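Local coordinates for succinylglutamate desuccinylase/aspartoacylase (Shewanella frigidimarina, PDB 3LWU), which binds a zinc ion and is probably a hydrolase acting on ester bonds, as a member of the succinylglutamate desuccinylase/aspartoacylase family, at residues A[71-74]-A[75-79]. Numbering follows the deposited sequence.
Sequences AVIY and QLMTL
Tyr74 and Thr78 meet one turn apart on helix 68-80, where the carbonyl oxygen of Tyr74 is gripped twice. Thr78 OG1 gives its proton to Tyr74 O at 2.7 Å, and Thr78 N reaches the same oxygen at 3.1 Å from the opposite face of the carbonyl plane. The side chain of Tyr74 starts with CB close to Gln75 N; CG lies anti to the backbone N (chi1 176°), beside the carbonyl carbon, and the ring stands out from the helix with one face turned to the next turn. Tyr74 CD2 passes 4.0 Å from Gln75 OE1, with the amide turned 45° from the ring, while CE2 and CZ come under Thr78 OG1, which stands 3.8 Å above one ring face near its rim. The Gln75 chain bends at chi2, and its NE2 hydrogen-bonds to Leu271 O at the start of helix 271-287. On another side of the helix, Ile73 CG2 touches the selenomethionine methyl Met77 CE at 3.8 Å, and both residues pack on Leu91 of strand 89-92. With an alanine at Tyr74, the Thr78 hydroxyl would probably lose the ring face beneath it, and a gap would open against Ile343 of the second subunit. Helix 68-80 is thus apolar toward strands 56-60 and 89-92 and helix 271-287, while the Thr78 hydroxyl, satisfied by the carbonyl four residues back, sits over the Tyr74 ring.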
ATOM      1  N   ALA A  71      17.245   2.203  19.510  1.00 13.49           N
ATOM      2  CA  ALA A  71      18.672   2.378  19.735  1.00 14.52           C
ATOM      3  C   ALA A  71      18.890   3.235  21.009  1.00 13.41           C
ATOM      4  O   ALA A  71      19.789   2.968  21.782  1.00 14.02           O
ATOM      5  CB  ALA A  71      19.342   3.043  18.520  1.00 13.43           C
ATOM      6  N   VAL A  72      18.048   4.228  21.221  1.00 13.60           N
ATOM      7  CA  VAL A  72      18.108   5.039  22.452  1.00 13.98           C
ATOM      8  C   VAL A  72      17.851   4.184  23.714  1.00 14.16           C
ATOM      9  O   VAL A  72      18.617   4.235  24.705  1.00 13.74           O
ATOM     10  CB  VAL A  72      17.194   6.264  22.368  1.00 13.88           C
ATOM     11  CG1 VAL A  72      17.162   7.076  23.729  1.00 11.98           C
ATOM     12  CG2 VAL A  72      17.660   7.133  21.199  1.00 12.83           C
ATOM     13  N   ILE A  73      16.838   3.346  23.646  1.00 14.31           N
ATOM     14  CA  ILE A  73      16.555   2.439  24.741  1.00 14.15           C
ATOM     15  C   ILE A  73      17.730   1.483  24.972  1.00 14.17           C
ATOM     16  O   ILE A  73      18.103   1.219  26.117  1.00 13.40           O
ATOM     17  CB  ILE A  73      15.215   1.712  24.526  1.00 13.53           C
ATOM     18  CG1 ILE A  73      14.092   2.723  24.779  1.00 15.82           C
ATOM     19  CG2 ILE A  73      15.083   0.518  25.450  1.00 11.83           C
ATOM     20  CD1 ILE A  73      12.659   2.264  24.501  1.00 11.07           C
ATOM     21  N   TYR A  74      18.304   0.966  23.902  1.00 13.81           N
ATOM     22  CA  TYR A  74      19.468   0.088  24.025  1.00 14.15           C
ATOM     23  C   TYR A  74      20.615   0.803  24.728  1.00 13.55           C
ATOM     24  O   TYR A  74      21.210   0.249  25.638  1.00 13.99           O
ATOM     25  CB  TYR A  74      19.913  -0.432  22.656  1.00 14.30           C
ATOM     26  CG  TYR A  74      21.166  -1.269  22.707  1.00 16.86           C
ATOM     27  CD1 TYR A  74      21.116  -2.639  22.989  1.00 19.05           C
ATOM     28  CD2 TYR A  74      22.402  -0.699  22.501  1.00 18.94           C
ATOM     29  CE1 TYR A  74      22.286  -3.395  23.077  1.00 18.71           C
ATOM     30  CE2 TYR A  74      23.567  -1.454  22.601  1.00 19.99           C
ATOM     31  CZ  TYR A  74      23.488  -2.793  22.877  1.00 18.99           C
ATOM     32  OH  TYR A  74      24.634  -3.512  22.920  1.00 20.07           O
ATOM     33  N   GLN A  75      20.924   2.036  24.326  1.00 13.58           N
ATOM     34  CA  GLN A  75      22.045   2.771  24.950  1.00 13.20           C
ATOM     35  C   GLN A  75      21.711   3.151  26.360  1.00 13.51           C
ATOM     36  O   GLN A  75      22.553   3.076  27.245  1.00 13.17           O
ATOM     37  CB  GLN A  75      22.425   4.024  24.163  1.00 12.77           C
ATOM     38  CG  GLN A  75      23.022   3.761  22.767  1.00 14.62           C
ATOM     39  CD  GLN A  75      24.396   3.099  22.809  1.00 16.07           C
ATOM     40  OE1 GLN A  75      24.689   2.293  23.697  1.00 16.06           O
ATOM     41  NE2 GLN A  75      25.229   3.404  21.815  1.00 15.92           N
ATOM     42  N   LEU A  76      20.446   3.497  26.590  1.00 14.51           N
ATOM     43  CA  LEU A  76      20.014   3.869  27.932  1.00 15.29           C
ATOM     44  C   LEU A  76      20.151   2.674  28.894  1.00 14.94           C
ATOM     45  O   LEU A  76      20.732   2.796  29.966  1.00 14.45           O
ATOM     46  CB  LEU A  76      18.603   4.415  27.894  1.00 15.82           C
ATOM     47  CG  LEU A  76      18.020   5.040  29.162  1.00 18.34           C
ATOM     48  CD1 LEU A  76      18.864   6.227  29.666  1.00 18.21           C
ATOM     49  CD2 LEU A  76      16.577   5.465  28.868  1.00 19.34           C
HETATM   50  N   MSE A  77      19.687   1.511  28.486  1.00 14.36           N
HETATM   51  CA  MSE A  77      19.736   0.358  29.363  1.00 14.57           C
HETATM   52  C   MSE A  77      21.193  -0.065  29.643  1.00 14.47           C
HETATM   53  O   MSE A  77      21.537  -0.392  30.781  1.00 14.73           O
HETATM   54  CB  MSE A  77      18.919  -0.782  28.787  1.00 13.95           C
HETATM   55  CG  MSE A  77      17.419  -0.478  28.815  1.00 14.83           C
HETATM   56 SE   MSE A  77      16.320  -2.042  28.356  0.75 18.79          SE
HETATM   57  CE  MSE A  77      17.051  -2.554  26.639  1.00 18.62           C
ATOM     58  N   THR A  78      22.039   0.001  28.613  1.00 14.81           N
ATOM     59  CA  THR A  78      23.489  -0.286  28.731  1.00 14.71           C
ATOM     60  C   THR A  78      24.101   0.637  29.777  1.00 14.94           C
ATOM     61  O   THR A  78      24.847   0.180  30.632  1.00 15.15           O
ATOM     62  CB  THR A  78      24.188  -0.135  27.364  1.00 14.72           C
ATOM     63  OG1 THR A  78      23.524  -0.990  26.422  1.00 13.83           O
ATOM     64  CG2 THR A  78      25.696  -0.471  27.412  1.00 14.53           C
ATOM     65  N   LEU A  79      23.747   1.922  29.740  1.00 14.90           N
ATOM     66  CA  LEU A  79      24.252   2.864  30.732  1.00 15.34           C
ATOM     67  C   LEU A  79      23.694   2.522  32.095  1.00 15.62           C
ATOM     68  O   LEU A  79      24.431   2.473  33.074  1.00 16.23           O
ATOM     69  CB  LEU A  79      23.902   4.308  30.353  1.00 15.08           C
ATOM     70  CG  LEU A  79      24.645   4.893  29.123  1.00 15.67           C
ATOM     71  CD1 LEU A  79      24.000   6.204  28.695  1.00 15.07           C
ATOM     72  CD2 LEU A  79      26.165   5.063  29.376  1.00 16.99           C
TER